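Periplasmic binding protein/LacI transcriptional regulator (Mycobacterium smegmatis, PDB 6HYH) binds beta-D-fucofuranose in a cleft between two lobes and is probably the sugar-capturing component of an L-arabinofuranose ABC transporter. Local coordinates at residues A77-V82 against T103-D108; K116-A121 against P282-T287; G184-S189 against A210-M215; A121-E126 against A159-T164. All coordinates share one frame; numbering follows the deposited sequence.

Contact 1: residues A77-V82 against T103-D108; sequences AFSPVV and TDRAVD. With GYE (beta-D-fucofuranose), chain K.
With CG anti to its carbonyl carbon (chi1 -69°) and the chain extended from there to NE, R105 passes along P80 and brings NH1 to V81 O at 2.8 Å. The two loops follow neighbouring parallel strands, 75-78 and 100-103, joined by a beta-alpha-beta crossover through helix 87-96; at such strand ends the type I periplasmic binding fold lines its sugar cleft. NH1 is spent on the protein in a rather bent bond (133°), whereas the other two nitrogens face the ligand: R105 NE donates almost straight (175°) to O5 of the fucofuranose at 2.9 Å, and R105 NH2 reaches its O4 at 3.0 Å. The guanidinium is thus fixed at three corners. D104 divides its carboxylate similarly. D104 OD2 accepts from sugar O5 at 2.9 Å and forms a salt bridge with R31, while D104 OD1 accepts from S79 OG, at a separation so short in the model that its exact length is doubtful. Nearer the strands, T103 N donates to F78 O at 3.0 Å, with T103 OG1 adding a weak second bond. Away from the sugar, V107 serves two apolar partners with one methyl: CG1 rests 3.5 Å from P80 CG and 3.9 Å from F78 CZ.

Contact 2: residues K116-A121 against P282-T287; sequences KTFIGA and PERVVT
Backbone pairing comes first: residues 117-121 and 284-287 run side by side as parallel strands, their axes 4.5 Å apart at closest and inclined by 20°. G120 carries the middle of the pair, its N donating to V285 O at 3.0 Å and its O accepting from T287 N at 2.9 Å. F118 N bonds to E283 O at 3.1 Å; V285 N in turn points to F118 O, although that oxygen is less surely placed. Just before the regular pairing, the hydroxyl of T117 (OG1) donates to P282 O at 2.6 Å, in the plane of that carbonyl, and so fastens the entry of the second strand.

Charge and aromatic surface meet on the face bearing F118 and R284. The two side chains lie alongside and point the same way, the guanidinium lying flat on the ring with centres 4.7 Å apart and planes at 19°. R284 has CG anti to its backbone N (chi1 -157°) and an extended chain, which carries NH2 past G120, where no side chain intervenes, to A121 O at 2.7 Å. That oxygen lies in the guanidinium plane, yet the donor stands well above the carbonyl plane.

Apolar packing occupies the other face, where I119 CG1 and V285 CG1 touch at 3.8 Å. On its far side strand 284-287 meets the strand of the C-terminal histidine tag, 316-318, with E283 and R284 opposite H318 in a classic beta bulge. Strands 117-121 and 284-287 both lead out of the N-terminal lobe, and their ends at A121 and T287, which touch C260 and L264, fit the multi-strand hinge of type I periplasmic binding proteins.

Contact 3: residues G184-S189 against A210-M215; sequences GDFTRS and AQNDDM. With GYE (beta-D-fucofuranose), chain K.
The ring of F186 has the fucofuranose over one face, sugar C2 standing 4.1 Å above the plane and displaced toward the rim; of N212, OD1 lies at the ring edge, in its plane. Ring and amide are turned 53° apart, and N212 CG comes to 3.3 Å from F186 CD1. This closeness accompanies a division of labour within the amide. N212 ND2 donates in two directions. One bond runs to F186 O, 3.0 Å from N212 ND2, approaching from above that carbonyl's plane; the other joins N212 ND2 to GYE O2 at 3.1 Å and is nearly straight (169°). N212 OD1 accepts from M215 N at 3.0 Å. With CG held between its backbone N and carbonyl carbon (chi1 80°), N212 can be helix N-cap and sugar ligand at once.

The other flat group, the guanidinium of R188, has D214 OD1 near its plane at the NE edge, a salt bridge of 3.3 Å. The two charges have further partners: R188 NH2 pairs with D244, and D214 OD2 accepts from the backbone N of G29. In fold terms, the ends of strands 176-183 and 207-210 of the second lobe pass here into helices 188-201 and 213-226, with T187 capping the former through G190 N. This is the strand-to-helix edge at which the alpha/beta lobes of periplasmic binding proteins gather their ligands.

M215 packs against the turn 184-187. Its chain bends at the thioether, placing M215 SD 3.2 Å from F186 N and M215 CE 4.2 Å from F186 CD1.

Contact 4: residues A121-E126 against A159-T164; sequences ADFIEE and AIDRKT. With ZN (zinc ion), chain N; ZN (zinc ion), chain F; GYE (beta-D-fucofuranose), chain K.
F123 overlaps D161 through the roots of the side chains, CB to CB at 3.5 Å, with D161 OD2 out at the ring edge. A121 O sits over the centre of one ring face. The guanidinium of R162 stands almost upright to the ring, planes 83° apart, and F123 CE1 touches sugar C6 at 3.2 Å. R162 turns CG anti to its carbonyl carbon (chi1 -71°) and stretches out to NE, so that its end serves one carboxylate oxygen and one sugar hydroxyl. R162 NE forms a salt bridge of 3.0 Å with E126 OE1, supplemented weakly by NH2, while R162 NH1 and R162 NH2 both hold sugar O3, at 2.8 and 2.7 Å, in the guanidinium plane. E126 is therefore a second-shell residue that positions a ligand-binding arginine. Zinc ions lie at the margins: D161 OD2 binds one at 2.3 Å, at the site it shares with D157, and E125 OE2 binds another together with H317 and H319 of a third subunit. I124 lays CG1 3.1 Å from D161 OD1 and also packs on D108 of a second subunit. The contact joins the first turn of helix 123-137, directly after strand 117-121, to helix 157-170, which follows strand 145-151.

Three of the four contacts converge on the fucofuranose, which lies between contact 1 in the first lobe and contacts 3 and 4 in the second. The centres of contacts 1 and 3 are about 18 Å apart, yet R105 NH2 reaches F186 CD2 at 3.6 Å beside the sugar. Contacts 3 and 4, centres about 15 Å apart, also meet, F186 CE1 lying 3.7 Å from R162 NH1. Contact 2 does not touch contact 3 (nearest atoms about 11 Å), but its A121 side chain is about 6 Å from the sugar and it adjoins contacts 1 and 4: I119 O probably accepts from D104 N at 2.9 Å, and A121 is shared with contact 4, carrying the chain from strand to helix.

Contact 1: residues A77-V82 against T103-D108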
loop_
_atom_site.group_PDB
_atom_site.type_symbol
_atom_site.label_atom_id
_atom_site.label_comp_id
_atom_site.label_asym_id
_atom_site.label_seq_id
_atom_site.Cartn_x
_atom_site.Cartn_y
_atom_site.Cartn_z
ATOM N N ALA A 77 -3.177 -0.225 19.544
ATOM C CA ALA A 77 -2.319 0.477 18.601
ATOM C C ALA A 77 -0.863 0.146 18.903
ATOM O O ALA A 77 -0.478 -0.031 20.067
ATOM C CB ALA A 77 -2.548 2.000 18.649
ATOM N N PHE A 78 -0.045 0.085 17.850
ATOM C CA PHE A 78 1.374 -0.199 18.029
ATOM C C PHE A 78 2.161 0.438 16.897
ATOM O O PHE A 78 1.590 0.999 15.952
ATOM C CB PHE A 78 1.653 -1.703 18.108
ATOM C CG PHE A 78 1.425 -2.443 16.806
ATOM C CD1 PHE A 78 0.236 -2.326 16.124
ATOM C CD2 PHE A 78 2.395 -3.310 16.294
ATOM C CE1 PHE A 78 0.019 -3.030 14.929
ATOM C CE2 PHE A 78 2.182 -4.017 15.104
ATOM C CZ PHE A 78 0.989 -3.870 14.424
ATOM N N SER A 79 3.481 0.285 16.972
ATOM C CA SER A 79 4.390 0.777 15.943
ATOM C C SER A 79 5.348 -0.357 15.614
ATOM O O SER A 79 6.279 -0.625 16.400
ATOM C CB SER A 79 5.118 2.012 16.460
ATOM O OG SER A 79 6.429 2.105 15.958
ATOM N N PRO A 80 5.188 -1.019 14.437
ATOM C CA PRO A 80 5.893 -2.291 14.204
ATOM C C PRO A 80 7.393 -2.155 13.997
ATOM O O PRO A 80 7.830 -1.603 12.971
ATOM C CB PRO A 80 5.211 -2.831 12.947
ATOM C CG PRO A 80 4.705 -1.632 12.265
ATOM C CD PRO A 80 4.218 -0.742 13.363
ATOM N N VAL A 81 8.174 -2.688 14.953
ATOM C CA VAL A 81 9.640 -2.702 14.894
ATOM C C VAL A 81 10.105 -2.884 13.463
ATOM O O VAL A 81 10.971 -2.152 12.973
ATOM C CB VAL A 81 10.251 -3.835 15.741
ATOM C CG1 VAL A 81 11.661 -3.526 16.092
ATOM C CG2 VAL A 81 9.430 -4.083 16.957
ATOM N N VAL A 82 9.507 -3.855 12.780
ATOM C CA VAL A 82 9.862 -4.222 11.418
ATOM C C VAL A 82 8.577 -4.532 10.673
ATOM O O VAL A 82 7.509 -4.706 11.261
ATOM C CB VAL A 82 10.781 -5.470 11.386
ATOM C CG1 VAL A 82 11.870 -5.380 12.429
ATOM C CG2 VAL A 82 9.938 -6.732 11.633
ATOM N N THR A 103 0.757 3.133 13.969
ATOM C CA THR A 103 1.430 4.406 14.183
ATOM C C THR A 103 2.885 4.292 13.721
ATOM O O THR A 103 3.534 3.252 13.935
ATOM C CB THR A 103 1.353 4.835 15.659
ATOM O OG1 THR A 103 2.059 3.886 16.468
ATOM C CG2 THR A 103 -0.067 4.896 16.122
ATOM N N ASP A 104 3.336 5.336 12.994
ATOM C CA ASP A 104 4.688 5.684 12.524
ATOM C C ASP A 104 5.250 4.647 11.547
ATOM O O ASP A 104 5.598 5.021 10.425
ATOM C CB ASP A 104 5.688 6.029 13.659
ATOM C CG ASP A 104 6.472 4.851 14.183
ATOM O OD1 ASP A 104 5.944 3.723 14.162
ATOM O OD2 ASP A 104 7.654 5.050 14.572
ATOM N N ARG A 105 5.310 3.361 11.904
ATOM C CA ARG A 105 5.954 2.351 11.063
ATOM C C ARG A 105 4.912 1.438 10.413
ATOM O O ARG A 105 3.901 1.094 11.030
ATOM C CB ARG A 105 6.946 1.505 11.878
ATOM C CG ARG A 105 8.168 2.272 12.327
ATOM C CD ARG A 105 9.260 1.362 12.856
ATOM N NE ARG A 105 10.328 2.151 13.484
ATOM C CZ ARG A 105 11.388 1.639 14.106
ATOM N NH1 ARG A 105 11.548 0.329 14.194
ATOM N NH2 ARG A 105 12.303 2.434 14.646
ATOM N N ALA A 106 5.167 1.030 9.170
ATOM C CA ALA A 106 4.228 0.177 8.453
ATOM C C ALA A 106 4.439 -1.304 8.776
ATOM O O ALA A 106 5.487 -1.719 9.282
ATOM C CB ALA A 106 4.358 0.390 6.948
ATOM N N VAL A 107 3.406 -2.102 8.478
ATOM C CA VAL A 107 3.481 -3.564 8.497
ATOM C C VAL A 107 3.353 -4.046 7.063
ATOM O O VAL A 107 2.699 -3.400 6.241
ATOM C CB VAL A 107 2.375 -4.232 9.348
ATOM C CG1 VAL A 107 2.266 -3.593 10.725
ATOM C CG2 VAL A 107 1.043 -4.192 8.610
ATOM N N ASP A 108 3.972 -5.180 6.754
ATOM C CA ASP A 108 3.885 -5.756 5.412
ATOM C C ASP A 108 3.040 -7.014 5.543
ATOM O O ASP A 108 3.549 -8.121 5.761
ATOM C CB ASP A 108 5.237 -6.025 4.782
ATOM C CG ASP A 108 5.249 -5.669 3.304
ATOM O OD1 ASP A 108 4.332 -6.128 2.578
ATOM O OD2 ASP A 108 6.124 -4.873 2.889
HETATM O O3 GYE K . 13.381 8.073 12.816
HETATM C C2 GYE K . 14.087 6.846 14.844
HETATM C C1 GYE K . 13.349 5.830 15.715
HETATM O O5 GYE K . 10.182 4.989 13.220
HETATM C C6 GYE K . 10.468 7.190 12.153
HETATM O O4 GYE K . 12.253 5.381 14.908
HETATM C C5 GYE K . 10.683 6.325 13.380
HETATM C C4 GYE K . 12.151 6.166 13.711
HETATM C C3 GYE K . 12.944 7.431 14.011
HETATM O O1 GYE K . 14.126 4.734 16.111
HETATM O O2 GYE K . 14.721 7.893 15.567
#

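Contact 2: residues K116-A121 against P282-T287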
loop_
_atom_site.group_PDB
_atom_site.type_symbol
_atom_site.label_atom_id
_atom_site.label_comp_id
_atom_site.label_asym_id
_atom_site.label_seq_id
_atom_site.Cartn_x
_atom_site.Cartn_y
_atom_site.Cartn_z
ATOM N N LYS A 116 -7.318 -0.261 11.039
ATOM C CA LYS A 116 -8.316 0.723 10.622
ATOM C C LYS A 116 -7.714 2.019 10.106
ATOM O O LYS A 116 -8.418 2.788 9.446
ATOM C CB LYS A 116 -9.271 1.069 11.785
ATOM C CG LYS A 116 -10.234 -0.043 12.253
ATOM C CD LYS A 116 -11.497 -0.127 11.405
ATOM C CE LYS A 116 -12.551 -1.031 12.038
ATOM N NZ LYS A 116 -13.753 -1.225 11.169
ATOM N N THR A 117 -6.446 2.287 10.379
ATOM C CA THR A 117 -5.830 3.497 9.852
ATOM C C THR A 117 -4.375 3.481 10.278
ATOM O O THR A 117 -3.988 2.747 11.194
ATOM C CB THR A 117 -6.518 4.790 10.350
ATOM O OG1 THR A 117 -5.993 5.927 9.650
ATOM C CG2 THR A 117 -6.241 5.018 11.814
ATOM N N PHE A 118 -3.571 4.287 9.583
ATOM C CA PHE A 118 -2.129 4.323 9.800
ATOM C C PHE A 118 -1.668 5.774 9.778
ATOM O O PHE A 118 -1.781 6.456 8.752
ATOM C CB PHE A 118 -1.414 3.480 8.744
ATOM C CG PHE A 118 0.065 3.518 8.853
ATOM C CD1 PHE A 118 0.674 3.587 10.096
ATOM C CD2 PHE A 118 0.857 3.471 7.715
ATOM C CE1 PHE A 118 2.058 3.634 10.202
ATOM C CE2 PHE A 118 2.225 3.507 7.801
ATOM C CZ PHE A 118 2.843 3.584 9.047
ATOM N N ILE A 119 -1.144 6.242 10.912
ATOM C CA ILE A 119 -0.774 7.640 11.107
ATOM C C ILE A 119 0.729 7.690 11.286
ATOM O O ILE A 119 1.265 7.166 12.275
ATOM C CB ILE A 119 -1.477 8.291 12.305
ATOM C CG1 ILE A 119 -1.040 9.764 12.399
ATOM C CG2 ILE A 119 -1.167 7.535 13.599
ATOM C CD1 ILE A 119 -1.831 10.608 13.406
ATOM N N GLY A 120 1.405 8.326 10.340
ATOM C CA GLY A 120 2.853 8.356 10.376
ATOM C C GLY A 120 3.332 9.382 9.382
ATOM O O GLY A 120 2.535 10.096 8.765
ATOM N N ALA A 121 4.656 9.464 9.262
ATOM C CA ALA A 121 5.345 10.379 8.366
ATOM C C ALA A 121 5.613 9.683 7.037
ATOM O O ALA A 121 5.468 8.463 6.911
ATOM C CB ALA A 121 6.655 10.845 9.004
ATOM N N PRO A 282 -10.084 8.299 7.981
ATOM C CA PRO A 282 -9.333 8.117 6.735
ATOM C C PRO A 282 -8.307 7.017 6.913
ATOM O O PRO A 282 -7.817 6.776 8.016
ATOM C CB PRO A 282 -8.657 9.478 6.522
ATOM C CG PRO A 282 -8.518 10.038 7.884
ATOM C CD PRO A 282 -9.783 9.600 8.605
ATOM N N GLU A 283 -7.937 6.390 5.796
ATOM C CA GLU A 283 -7.133 5.183 5.882
ATOM C C GLU A 283 -5.656 5.487 6.120
ATOM O O GLU A 283 -4.986 4.728 6.839
ATOM C CB GLU A 283 -7.342 4.355 4.618
ATOM C CG GLU A 283 -8.692 3.662 4.600
ATOM C CD GLU A 283 -8.818 2.657 3.482
ATOM O OE1 GLU A 283 -7.990 2.720 2.556
ATOM O OE2 GLU A 283 -9.734 1.805 3.528
ATOM N N ARG A 284 -5.126 6.604 5.603
ATOM C CA ARG A 284 -3.823 7.019 6.107
ATOM C C ARG A 284 -3.828 8.478 6.524
ATOM O O ARG A 284 -4.450 9.322 5.877
ATOM C CB ARG A 284 -2.674 6.808 5.133
ATOM C CG ARG A 284 -1.424 6.722 5.973
ATOM C CD ARG A 284 -0.101 6.626 5.300
ATOM N NE ARG A 284 0.907 6.800 6.354
ATOM C CZ ARG A 284 2.151 7.208 6.142
ATOM N NH1 ARG A 284 2.548 7.479 4.897
ATOM N NH2 ARG A 284 2.994 7.354 7.169
ATOM N N VAL A 285 -3.107 8.763 7.601
ATOM C CA VAL A 285 -2.898 10.119 8.085
ATOM C C VAL A 285 -1.406 10.381 8.028
ATOM O O VAL A 285 -0.628 9.653 8.659
ATOM C CB VAL A 285 -3.433 10.289 9.509
ATOM C CG1 VAL A 285 -3.215 11.700 9.992
ATOM C CG2 VAL A 285 -4.884 9.914 9.529
ATOM N N VAL A 286 -1.002 11.385 7.250
ATOM C CA VAL A 286 0.406 11.693 7.023
ATOM C C VAL A 286 0.759 12.955 7.799
ATOM O O VAL A 286 0.049 13.969 7.699
ATOM C CB VAL A 286 0.714 11.886 5.531
ATOM C CG1 VAL A 286 2.184 12.056 5.360
ATOM C CG2 VAL A 286 0.202 10.706 4.694
ATOM N N THR A 287 1.840 12.886 8.604
ATOM C CA THR A 287 2.343 13.970 9.443
ATOM C C THR A 287 3.368 14.800 8.673
ATOM O O THR A 287 4.218 14.233 7.971
ATOM C CB THR A 287 2.970 13.418 10.714
ATOM O OG1 THR A 287 4.206 12.751 10.406
ATOM C CG2 THR A 287 2.018 12.429 11.349
#

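Contact 3: residues G184-S189 against A210-M215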
loop_
_atom_site.group_PDB
_atom_site.type_symbol
_atom_site.label_atom_id
_atom_site.label_comp_id
_atom_site.label_asym_id
_atom_site.label_seq_id
_atom_site.Cartn_x
_atom_site.Cartn_y
_atom_site.Cartn_z
ATOM N N GLY A 184 23.060 0.842 11.897
ATOM C CA GLY A 184 23.513 1.316 13.189
ATOM C C GLY A 184 22.388 1.297 14.219
ATOM O O GLY A 184 22.525 1.843 15.330
ATOM N N ASP A 185 21.282 0.631 13.869
ATOM C CA ASP A 185 20.167 0.350 14.783
ATOM C C ASP A 185 19.526 1.594 15.379
ATOM O O ASP A 185 18.939 1.532 16.465
ATOM C CB ASP A 185 20.617 -0.555 15.921
ATOM C CG ASP A 185 20.331 -1.981 15.650
ATOM O OD1 ASP A 185 19.138 -2.317 15.438
ATOM O OD2 ASP A 185 21.319 -2.747 15.611
ATOM N N PHE A 186 19.549 2.701 14.647
ATOM C CA PHE A 186 18.906 3.945 15.097
ATOM C C PHE A 186 19.398 4.376 16.486
ATOM O O PHE A 186 18.651 4.998 17.259
ATOM C CB PHE A 186 17.375 3.782 15.118
ATOM C CG PHE A 186 16.731 3.890 13.787
ATOM C CD1 PHE A 186 17.151 4.832 12.858
ATOM C CD2 PHE A 186 15.676 3.055 13.452
ATOM C CE1 PHE A 186 16.500 4.931 11.588
ATOM C CE2 PHE A 186 15.038 3.151 12.211
ATOM C CZ PHE A 186 15.459 4.084 11.276
ATOM N N THR A 187 20.666 4.119 16.811
ATOM C CA THR A 187 21.146 4.438 18.145
ATOM C C THR A 187 22.388 5.301 18.011
ATOM O O THR A 187 23.059 5.304 16.971
ATOM C CB THR A 187 21.424 3.181 18.998
ATOM O OG1 THR A 187 22.668 2.558 18.630
ATOM C CG2 THR A 187 20.317 2.194 18.857
ATOM N N ARG A 188 22.670 6.073 19.060
ATOM C CA ARG A 188 23.930 6.800 19.087
ATOM C C ARG A 188 25.131 5.859 19.018
ATOM O O ARG A 188 26.012 6.012 18.163
ATOM C CB ARG A 188 24.019 7.660 20.339
ATOM C CG ARG A 188 23.483 9.023 20.160
ATOM C CD ARG A 188 23.488 9.711 21.489
ATOM N NE ARG A 188 22.448 10.733 21.554
ATOM C CZ ARG A 188 22.688 12.002 21.857
ATOM N NH1 ARG A 188 23.942 12.369 22.133
ATOM N NH2 ARG A 188 21.685 12.883 21.897
ATOM N N SER A 189 25.213 4.907 19.947
ATOM C CA SER A 189 26.355 4.002 19.960
ATOM C C SER A 189 26.499 3.276 18.631
ATOM O O SER A 189 27.613 3.059 18.152
ATOM C CB SER A 189 26.200 3.014 21.091
ATOM O OG SER A 189 24.913 2.452 20.986
ATOM N N ALA A 210 22.712 10.256 7.920
ATOM C CA ALA A 210 22.325 9.555 9.137
ATOM C C ALA A 210 20.803 9.379 9.151
ATOM O O ALA A 210 20.046 10.354 9.346
ATOM C CB ALA A 210 22.811 10.317 10.367
ATOM N N GLN A 211 20.367 8.114 9.034
ATOM C CA GLN A 211 18.944 7.827 8.873
ATOM C C GLN A 211 18.133 8.270 10.070
ATOM O O GLN A 211 16.925 8.515 9.928
ATOM C CB GLN A 211 18.708 6.339 8.590
ATOM C CG GLN A 211 19.142 5.933 7.189
ATOM C CD GLN A 211 18.589 4.612 6.806
ATOM O OE1 GLN A 211 17.833 4.008 7.569
ATOM N NE2 GLN A 211 18.944 4.142 5.613
ATOM N N ASN A 212 18.743 8.351 11.251
ATOM C CA ASN A 212 18.148 9.117 12.327
ATOM C C ASN A 212 19.257 9.944 12.944
ATOM O O ASN A 212 20.430 9.548 12.903
ATOM C CB ASN A 212 17.395 8.230 13.349
ATOM C CG ASN A 212 18.298 7.548 14.373
ATOM O OD1 ASN A 212 19.496 7.347 14.167
ATOM N ND2 ASN A 212 17.698 7.197 15.519
ATOM N N ASP A 213 18.911 11.132 13.452
ATOM C CA ASP A 213 20.030 11.980 13.815
ATOM C C ASP A 213 20.697 11.529 15.105
ATOM O O ASP A 213 21.789 12.010 15.418
ATOM C CB ASP A 213 19.618 13.469 13.798
ATOM C CG ASP A 213 18.478 13.805 14.709
ATOM O OD1 ASP A 213 18.364 13.104 15.737
ATOM O OD2 ASP A 213 17.722 14.776 14.397
ATOM N N ASP A 214 20.136 10.545 15.806
ATOM C CA ASP A 214 20.882 9.914 16.893
ATOM C C ASP A 214 22.143 9.224 16.372
ATOM O O ASP A 214 23.246 9.388 16.926
ATOM C CB ASP A 214 19.978 8.923 17.614
ATOM C CG ASP A 214 19.191 9.576 18.720
ATOM O OD1 ASP A 214 19.814 10.006 19.708
ATOM O OD2 ASP A 214 17.953 9.701 18.579
ATOM N N MET A 215 22.004 8.437 15.306
ATOM C CA MET A 215 23.206 7.843 14.726
ATOM C C MET A 215 24.179 8.915 14.229
ATOM O O MET A 215 25.394 8.738 14.333
ATOM C CB MET A 215 22.815 6.860 13.623
ATOM C CG MET A 215 21.921 5.729 14.146
ATOM S SD MET A 215 21.629 4.429 12.910
ATOM C CE MET A 215 21.068 5.368 11.490
HETATM O O3 GYE K . 13.381 8.073 12.816
HETATM C C2 GYE K . 14.087 6.846 14.844
HETATM C C1 GYE K . 13.349 5.830 15.715
HETATM O O5 GYE K . 10.182 4.989 13.220
HETATM C C6 GYE K . 10.468 7.190 12.153
HETATM O O4 GYE K . 12.253 5.381 14.908
HETATM C C5 GYE K . 10.683 6.325 13.380
HETATM C C4 GYE K . 12.151 6.166 13.711
HETATM C C3 GYE K . 12.944 7.431 14.011
HETATM O O1 GYE K . 14.126 4.734 16.111
HETATM O O2 GYE K . 14.721 7.893 15.567
#

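Contact 4: residues A121-E126 against A159-T164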
loop_
_atom_site.group_PDB
_atom_site.type_symbol
_atom_site.label_atom_id
_atom_site.label_comp_id
_atom_site.label_asym_id
_atom_site.label_seq_id
_atom_site.Cartn_x
_atom_site.Cartn_y
_atom_site.Cartn_z
ATOM N N ALA A 121 4.656 9.464 9.262
ATOM C CA ALA A 121 5.345 10.379 8.366
ATOM C C ALA A 121 5.613 9.683 7.037
ATOM O O ALA A 121 5.468 8.463 6.911
ATOM C CB ALA A 121 6.655 10.845 9.004
ATOM N N ASP A 122 6.022 10.465 6.032
ATOM C CA ASP A 122 6.379 9.899 4.728
ATOM C C ASP A 122 7.889 9.738 4.670
ATOM O O ASP A 122 8.605 10.619 4.189
ATOM C CB ASP A 122 5.874 10.771 3.585
ATOM C CG ASP A 122 6.235 10.198 2.214
ATOM O OD1 ASP A 122 7.048 9.228 2.178
ATOM O OD2 ASP A 122 5.681 10.694 1.190
ATOM N N PHE A 123 8.360 8.550 5.078
ATOM C CA PHE A 123 9.795 8.288 5.218
ATOM C C PHE A 123 10.544 8.367 3.891
ATOM O O PHE A 123 11.708 8.812 3.849
ATOM C CB PHE A 123 9.986 6.914 5.818
ATOM C CG PHE A 123 9.310 6.751 7.119
ATOM C CD1 PHE A 123 9.528 7.675 8.126
ATOM C CD2 PHE A 123 8.487 5.667 7.354
ATOM C CE1 PHE A 123 8.922 7.539 9.349
ATOM C CE2 PHE A 123 7.878 5.507 8.566
ATOM C CZ PHE A 123 8.098 6.452 9.580
ATOM N N ILE A 124 9.933 7.877 2.806
ATOM C CA ILE A 124 10.613 7.952 1.515
ATOM C C ILE A 124 10.988 9.392 1.218
ATOM O O ILE A 124 12.121 9.685 0.824
ATOM C CB ILE A 124 9.743 7.377 0.384
ATOM C CG1 ILE A 124 9.436 5.908 0.612
ATOM C CG2 ILE A 124 10.427 7.613 -0.951
ATOM C CD1 ILE A 124 8.358 5.429 -0.329
ATOM N N GLU A 125 10.042 10.315 1.429
ATOM C CA GLU A 125 10.266 11.703 1.056
ATOM C C GLU A 125 11.279 12.366 1.968
ATOM O O GLU A 125 12.016 13.256 1.521
ATOM C CB GLU A 125 8.950 12.475 1.092
ATOM C CG GLU A 125 9.100 13.987 0.973
ATOM C CD GLU A 125 9.401 14.462 -0.429
ATOM O OE1 GLU A 125 9.675 13.599 -1.282
ATOM O OE2 GLU A 125 9.307 15.691 -0.675
ATOM N N GLU A 126 11.360 11.930 3.232
ATOM C CA GLU A 126 12.422 12.422 4.108
ATOM C C GLU A 126 13.784 12.052 3.534
ATOM O O GLU A 126 14.682 12.909 3.406
ATOM C CB GLU A 126 12.254 11.862 5.526
ATOM C CG GLU A 126 10.970 12.267 6.261
ATOM C CD GLU A 126 10.763 11.455 7.574
ATOM O OE1 GLU A 126 11.594 10.543 7.844
ATOM O OE2 GLU A 126 9.782 11.722 8.330
ATOM N N ALA A 159 13.811 2.816 7.927
ATOM C CA ALA A 159 15.141 2.577 7.369
ATOM C C ALA A 159 15.063 2.244 5.884
ATOM O O ALA A 159 15.762 2.853 5.059
ATOM C CB ALA A 159 15.831 1.455 8.130
ATOM N N ILE A 160 14.185 1.303 5.523
ATOM C CA ILE A 160 14.055 0.862 4.132
ATOM C C ILE A 160 13.621 2.023 3.242
ATOM O O ILE A 160 14.198 2.271 2.166
ATOM C CB ILE A 160 13.075 -0.324 4.055
ATOM C CG1 ILE A 160 13.662 -1.547 4.768
ATOM C CG2 ILE A 160 12.719 -0.639 2.627
ATOM C CD1 ILE A 160 12.647 -2.551 5.214
ATOM N N ASP A 161 12.599 2.762 3.688
ATOM C CA ASP A 161 12.097 3.883 2.902
ATOM C C ASP A 161 13.124 5.000 2.800
ATOM O O ASP A 161 13.299 5.591 1.731
ATOM C CB ASP A 161 10.808 4.412 3.523
ATOM C CG ASP A 161 9.614 3.564 3.161
ATOM O OD1 ASP A 161 9.553 3.148 1.986
ATOM O OD2 ASP A 161 8.751 3.291 4.034
ATOM N N ARG A 162 13.799 5.324 3.902
ATOM C CA ARG A 162 14.736 6.434 3.861
ATOM C C ARG A 162 15.909 6.111 2.953
ATOM O O ARG A 162 16.321 6.964 2.152
ATOM C CB ARG A 162 15.203 6.767 5.277
ATOM C CG ARG A 162 14.125 7.406 6.121
ATOM C CD ARG A 162 14.647 7.891 7.474
ATOM N NE ARG A 162 13.552 8.384 8.311
ATOM C CZ ARG A 162 13.546 8.318 9.643
ATOM N NH1 ARG A 162 14.572 7.776 10.303
ATOM N NH2 ARG A 162 12.509 8.779 10.325
ATOM N N LYS A 163 16.466 4.890 3.072
ATOM C CA LYS A 163 17.405 4.378 2.069
ATOM C C LYS A 163 16.926 4.643 0.640
ATOM O O LYS A 163 17.663 5.231 -0.165
ATOM C CB LYS A 163 17.679 2.894 2.287
ATOM C CG LYS A 163 18.958 2.407 1.595
ATOM C CD LYS A 163 19.243 0.953 1.932
ATOM C CE LYS A 163 20.391 0.389 1.113
ATOM N NZ LYS A 163 20.730 -0.962 1.644
ATOM N N THR A 164 15.712 4.167 0.287
ATOM C CA THR A 164 15.219 4.337 -1.089
ATOM C C THR A 164 15.194 5.806 -1.491
ATOM O O THR A 164 15.675 6.187 -2.564
ATOM C CB THR A 164 13.813 3.752 -1.236
ATOM O OG1 THR A 164 13.825 2.373 -0.848
ATOM C CG2 THR A 164 13.312 3.881 -2.688
HETATM ZN ZN ZN N . 10.386 16.322 -2.300
HETATM ZN ZN ZN F . 6.482 2.778 3.763
HETATM O O3 GYE K . 13.381 8.073 12.816
HETATM C C2 GYE K . 14.087 6.846 14.844
HETATM C C1 GYE K . 13.349 5.830 15.715
HETATM O O5 GYE K . 10.182 4.989 13.220
HETATM C C6 GYE K . 10.468 7.190 12.153
HETATM O O4 GYE K . 12.253 5.381 14.908
HETATM C C5 GYE K . 10.683 6.325 13.380
HETATM C C4 GYE K . 12.151 6.166 13.711
HETATM C C3 GYE K . 12.944 7.431 14.011
HETATM O O1 GYE K . 14.126 4.734 16.111
HETATM O O2 GYE K . 14.721 7.893 15.567
HETATM O O HOH W 1 12.566 16.605 -2.392
#